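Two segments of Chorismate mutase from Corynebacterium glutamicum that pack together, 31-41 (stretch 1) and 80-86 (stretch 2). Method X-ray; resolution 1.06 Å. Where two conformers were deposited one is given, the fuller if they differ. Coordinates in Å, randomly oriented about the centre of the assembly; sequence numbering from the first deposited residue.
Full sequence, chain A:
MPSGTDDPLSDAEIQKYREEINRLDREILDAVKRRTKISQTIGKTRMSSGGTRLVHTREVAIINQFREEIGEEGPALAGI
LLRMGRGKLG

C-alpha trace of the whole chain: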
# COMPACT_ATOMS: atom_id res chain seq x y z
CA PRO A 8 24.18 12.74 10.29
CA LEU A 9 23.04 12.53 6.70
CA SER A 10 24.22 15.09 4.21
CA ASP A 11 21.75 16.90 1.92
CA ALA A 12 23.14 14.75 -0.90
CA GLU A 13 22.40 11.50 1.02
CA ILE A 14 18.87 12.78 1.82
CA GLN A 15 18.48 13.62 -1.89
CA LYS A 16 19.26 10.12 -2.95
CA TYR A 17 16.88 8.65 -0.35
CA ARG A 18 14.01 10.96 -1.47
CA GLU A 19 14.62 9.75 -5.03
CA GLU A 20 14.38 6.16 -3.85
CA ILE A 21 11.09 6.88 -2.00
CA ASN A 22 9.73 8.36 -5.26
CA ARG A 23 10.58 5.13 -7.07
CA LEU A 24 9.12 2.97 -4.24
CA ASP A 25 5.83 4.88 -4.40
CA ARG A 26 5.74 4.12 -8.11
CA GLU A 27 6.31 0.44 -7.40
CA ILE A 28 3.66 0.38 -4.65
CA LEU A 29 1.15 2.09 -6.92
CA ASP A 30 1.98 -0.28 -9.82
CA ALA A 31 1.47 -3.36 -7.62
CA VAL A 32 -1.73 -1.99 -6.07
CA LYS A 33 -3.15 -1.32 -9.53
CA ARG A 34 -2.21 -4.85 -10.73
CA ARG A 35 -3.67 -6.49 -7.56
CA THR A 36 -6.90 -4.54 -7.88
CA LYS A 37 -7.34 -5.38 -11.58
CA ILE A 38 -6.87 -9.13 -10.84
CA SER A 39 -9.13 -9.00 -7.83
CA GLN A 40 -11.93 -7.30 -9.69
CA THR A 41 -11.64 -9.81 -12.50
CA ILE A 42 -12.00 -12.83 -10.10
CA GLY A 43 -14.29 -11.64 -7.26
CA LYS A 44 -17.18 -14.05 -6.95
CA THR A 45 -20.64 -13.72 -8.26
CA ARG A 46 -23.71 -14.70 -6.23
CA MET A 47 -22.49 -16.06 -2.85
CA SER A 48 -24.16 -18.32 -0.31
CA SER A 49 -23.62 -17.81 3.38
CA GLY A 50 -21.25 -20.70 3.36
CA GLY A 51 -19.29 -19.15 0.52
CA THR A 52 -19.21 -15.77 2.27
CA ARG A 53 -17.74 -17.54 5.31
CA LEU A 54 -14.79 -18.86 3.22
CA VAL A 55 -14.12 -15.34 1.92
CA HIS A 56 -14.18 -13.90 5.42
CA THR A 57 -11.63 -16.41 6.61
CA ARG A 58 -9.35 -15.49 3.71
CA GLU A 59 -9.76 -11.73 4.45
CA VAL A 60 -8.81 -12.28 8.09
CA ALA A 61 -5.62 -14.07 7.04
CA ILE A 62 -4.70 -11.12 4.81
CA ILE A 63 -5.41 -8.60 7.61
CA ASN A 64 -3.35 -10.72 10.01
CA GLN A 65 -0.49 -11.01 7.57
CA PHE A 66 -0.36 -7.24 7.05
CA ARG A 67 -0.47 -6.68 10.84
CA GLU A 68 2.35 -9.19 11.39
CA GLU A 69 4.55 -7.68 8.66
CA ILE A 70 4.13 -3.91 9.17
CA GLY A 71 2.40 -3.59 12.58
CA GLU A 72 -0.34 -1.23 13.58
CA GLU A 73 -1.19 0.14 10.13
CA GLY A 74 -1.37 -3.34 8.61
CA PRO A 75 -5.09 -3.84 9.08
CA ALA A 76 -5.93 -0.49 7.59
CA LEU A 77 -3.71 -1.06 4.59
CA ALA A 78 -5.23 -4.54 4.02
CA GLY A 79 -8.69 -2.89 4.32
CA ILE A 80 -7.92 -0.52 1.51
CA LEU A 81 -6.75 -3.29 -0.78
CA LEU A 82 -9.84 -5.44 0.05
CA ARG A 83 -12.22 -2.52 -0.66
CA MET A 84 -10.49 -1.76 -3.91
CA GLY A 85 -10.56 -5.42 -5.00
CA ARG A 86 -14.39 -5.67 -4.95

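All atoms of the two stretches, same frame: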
# COMPACT_ATOMS: atom_id res chain seq x y z
N ALA A 31 1.91 -2.08 -8.19
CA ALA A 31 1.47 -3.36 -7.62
C ALA A 31 0.05 -3.22 -7.12
O ALA A 31 -0.73 -4.24 -7.27
CB ALA A 31 2.40 -3.80 -6.53
N VAL A 32 -0.36 -2.17 -6.44
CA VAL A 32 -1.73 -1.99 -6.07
C VAL A 32 -2.68 -1.96 -7.26
O VAL A 32 -3.76 -2.65 -7.21
CB VAL A 32 -1.86 -0.68 -5.21
CG1 VAL A 32 -3.32 -0.33 -5.02
CG2 VAL A 32 -1.10 -0.85 -3.92
N LYS A 33 -2.32 -1.33 -8.35
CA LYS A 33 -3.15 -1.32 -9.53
C LYS A 33 -3.29 -2.77 -10.09
O LYS A 33 -4.41 -3.20 -10.48
CB LYS A 33 -2.58 -0.40 -10.58
CG LYS A 33 -2.68 1.06 -10.21
CD LYS A 33 -2.05 1.92 -11.33
CE LYS A 33 -1.81 3.33 -10.95
NZ LYS A 33 -1.34 4.11 -12.12
N ARG A 34 -2.18 -3.47 -10.20
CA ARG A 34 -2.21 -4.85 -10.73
C ARG A 34 -3.06 -5.73 -9.83
O ARG A 34 -3.91 -6.52 -10.34
CB ARG A 34 -0.80 -5.41 -10.82
CG ARG A 34 -0.02 -5.01 -12.06
CD ARG A 34 1.33 -5.70 -12.16
NE ARG A 34 2.32 -5.07 -11.31
CZ ARG A 34 3.14 -5.73 -10.51
NH1 ARG A 34 3.11 -7.04 -10.47
NH2 ARG A 34 3.98 -5.08 -9.75
N ARG A 35 -2.88 -5.69 -8.53
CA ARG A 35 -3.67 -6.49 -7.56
C ARG A 35 -5.12 -6.18 -7.70
O ARG A 35 -5.95 -7.16 -7.72
CB ARG A 35 -3.20 -6.07 -6.13
CG ARG A 35 -3.74 -7.02 -5.06
CD ARG A 35 -3.85 -6.29 -3.76
NE ARG A 35 -4.06 -7.21 -2.67
CZ ARG A 35 -5.24 -7.77 -2.37
NH1 ARG A 35 -5.27 -8.69 -1.42
NH2 ARG A 35 -6.33 -7.41 -3.02
N THR A 36 -5.50 -4.93 -7.88
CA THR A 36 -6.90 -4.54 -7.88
C THR A 36 -7.53 -5.00 -9.18
O THR A 36 -8.61 -5.56 -9.16
CB THR A 36 -6.98 -3.04 -7.69
OG1 THR A 36 -6.45 -2.72 -6.38
CG2 THR A 36 -8.37 -2.54 -7.84
N LYS A 37 -6.84 -4.91 -10.30
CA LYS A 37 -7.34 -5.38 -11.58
C LYS A 37 -7.62 -6.91 -11.50
O LYS A 37 -8.66 -7.38 -11.96
CB LYS A 37 -6.34 -5.08 -12.69
CG LYS A 37 -6.89 -5.37 -14.07
CD LYS A 37 -5.99 -4.80 -15.15
CE LYS A 37 -4.90 -5.78 -15.49
NZ LYS A 37 -4.26 -5.50 -16.81
N ILE A 38 -6.67 -7.66 -10.97
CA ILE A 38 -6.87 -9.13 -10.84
C ILE A 38 -8.02 -9.39 -9.91
O ILE A 38 -8.89 -10.26 -10.22
CB ILE A 38 -5.62 -9.80 -10.31
CG1 ILE A 38 -4.52 -9.73 -11.32
CG2 ILE A 38 -5.91 -11.29 -10.00
CD1 ILE A 38 -3.15 -10.07 -10.81
N SER A 39 -8.08 -8.79 -8.76
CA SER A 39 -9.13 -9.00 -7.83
C SER A 39 -10.49 -8.73 -8.42
O SER A 39 -11.40 -9.57 -8.27
CB SER A 39 -8.89 -8.21 -6.55
OG SER A 39 -9.85 -8.59 -5.59
N GLN A 40 -10.63 -7.63 -9.14
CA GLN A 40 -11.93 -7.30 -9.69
C GLN A 40 -12.33 -8.30 -10.76
O GLN A 40 -13.51 -8.55 -10.97
CB GLN A 40 -11.94 -5.88 -10.24
CG GLN A 40 -11.76 -4.80 -9.18
CD GLN A 40 -11.82 -3.41 -9.72
OE1 GLN A 40 -11.34 -3.13 -10.81
NE2 GLN A 40 -12.37 -2.49 -8.93
N THR A 41 -11.35 -8.83 -11.47
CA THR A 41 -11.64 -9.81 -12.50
C THR A 41 -12.17 -11.12 -11.92
O THR A 41 -13.04 -11.77 -12.54
CB THR A 41 -10.42 -10.10 -13.41
OG1 THR A 41 -9.45 -10.89 -12.73
CG2 THR A 41 -9.83 -8.88 -13.99
N ILE A 80 -7.91 -1.21 2.77
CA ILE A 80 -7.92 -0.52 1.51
C ILE A 80 -7.89 -1.47 0.31
O ILE A 80 -8.65 -1.32 -0.65
CB ILE A 80 -6.72 0.50 1.43
CG1 ILE A 80 -7.01 1.65 2.37
CG2 ILE A 80 -6.61 1.06 0.02
CD1 ILE A 80 -5.79 2.59 2.56
N LEU A 81 -6.96 -2.40 0.34
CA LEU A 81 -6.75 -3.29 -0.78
C LEU A 81 -8.03 -4.16 -0.99
O LEU A 81 -8.45 -4.41 -2.09
CB LEU A 81 -5.54 -4.15 -0.55
CG LEU A 81 -4.22 -3.41 -0.47
CD1 LEU A 81 -3.08 -4.37 -0.18
CD2 LEU A 81 -3.98 -2.56 -1.69
N LEU A 82 -8.61 -4.65 0.12
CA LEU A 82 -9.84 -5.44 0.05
C LEU A 82 -10.98 -4.63 -0.50
O LEU A 82 -11.73 -5.15 -1.36
CB LEU A 82 -10.17 -6.01 1.42
CG LEU A 82 -9.18 -7.05 1.94
CD1 LEU A 82 -9.57 -7.49 3.34
CD2 LEU A 82 -9.13 -8.29 1.00
N ARG A 83 -11.17 -3.39 -0.06
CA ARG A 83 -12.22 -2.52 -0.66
C ARG A 83 -12.01 -2.28 -2.14
O ARG A 83 -12.92 -2.44 -2.95
CB ARG A 83 -12.35 -1.17 0.04
CG ARG A 83 -12.93 -1.18 1.43
CD ARG A 83 -13.32 0.25 1.87
NE ARG A 83 -12.20 1.16 2.03
CZ ARG A 83 -11.39 1.22 3.10
NH1 ARG A 83 -10.42 2.07 3.08
NH2 ARG A 83 -11.51 0.40 4.15
N MET A 84 -10.79 -1.96 -2.51
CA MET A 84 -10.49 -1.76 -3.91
C MET A 84 -10.76 -2.99 -4.80
O MET A 84 -11.18 -2.86 -5.96
CB MET A 84 -9.04 -1.37 -4.07
CG MET A 84 -8.72 0.04 -3.57
SD MET A 84 -6.99 0.49 -3.74
CE MET A 84 -6.95 0.76 -5.50
N GLY A 85 -10.50 -4.16 -4.24
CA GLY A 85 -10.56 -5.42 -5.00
C GLY A 85 -11.96 -5.93 -5.21
O GLY A 85 -12.08 -6.96 -5.85
N ARG A 86 -12.99 -5.27 -4.68
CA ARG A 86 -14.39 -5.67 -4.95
C ARG A 86 -14.87 -4.96 -6.21
O ARG A 86 -14.92 -3.72 -6.26
CB ARG A 86 -15.25 -5.29 -3.76
CG ARG A 86 -14.83 -6.07 -2.51
CD ARG A 86 -15.86 -6.18 -1.39
NE ARG A 86 -15.20 -6.81 -0.23
CZ ARG A 86 -14.68 -6.18 0.83
NH1 ARG A 86 -14.69 -4.84 0.94
NH2 ARG A 86 -14.05 -6.89 1.76
O HOH W 1 -6.94 -4.77 -4.39

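Stretch 1 is continuous helix, one part of a longer helix, while stretch 2 belongs to a second helix, which begins earlier in the chain. The two axes cross at -45° and approach to 9.5 Å, an ordinary spacing for helices with medium-sized side chains between them. The backbones draw closest at the C-terminal end of stretch 2, where the CA of Thr-36 lies 4.7 Å from the CA of Gly-85. On the long helix, Val-32, Arg-35, Thr-36, Ser-39 and Gln-40 make the contact, the 3-and-4 spacing that lines up one face of a helix. Together the two sides bury 455 Å².

Ile-80 makes no contact with stretch 1; its carbonyl is spent inside its own helix, accepting from the backbone N of Met-84. Leu-81 is where the contact begins. Its CA-to-CB bond points toward stretch 1, and its CD2 packs against CG2 of Val-32 at 4.0 Å, a plain apolar fit between branched side chains. The same leucine also serves a charged partner: its CB lies over one face of the Arg-35 guanidinium, a surface that cannot hydrogen bond and so suits aliphatic carbon. The arginine keeps its polar edge occupied, NE and NH1 by hydrogen bonds elsewhere in the structure and NH2 by a water. From NH2 of Arg-35 to O of Leu-81 is 3.8 Å, and the water spans that gap. It accepts from Arg-35 NH2 at 3.0 Å and donates to Thr-36 OG1 at 2.9 Å and to Leu-81 O at 2.8 Å, so one molecule ties three polar atoms across the contact.

Leu-82 and Arg-83 leave the contact to their neighbours, Leu-82 with its CA-to-CB bond directed away, though its end comes nearer, and Arg-83 out of reach. Met-84 returns to it. With chi1 m, chi2 t and chi3 p, its side chain sets CE 3.8 Å from CG1 of Val-32 and 3.6 Å from OG1 of Thr-36. That threonine hydroxyl donates to O of Val-32 in its own helix at 2.8 Å while accepting from the water, so its polarity is satisfied beside the methionine methyl. O of Met-84 has CG2 of Thr-36 at 3.4 Å and NE2 of Gln-40 at 3.2 Å; the glutamine starts sideways, but its end comes nearer to stretch 2.

Gly-85 is the tight point, and the coordinates show the rule. An ideal CB here would fall 2.5 Å from OG of Ser-39, a clash, so the absent side chain is what makes room for the serine. The CA-to-CB bond of Ser-39 points toward stretch 2, and its OG donates to O of Gly-85 at 2.8 Å, the one direct hydrogen bond that can be assigned between the stretches. Arg-86 then turns its CA-to-CB bond away and is exposed.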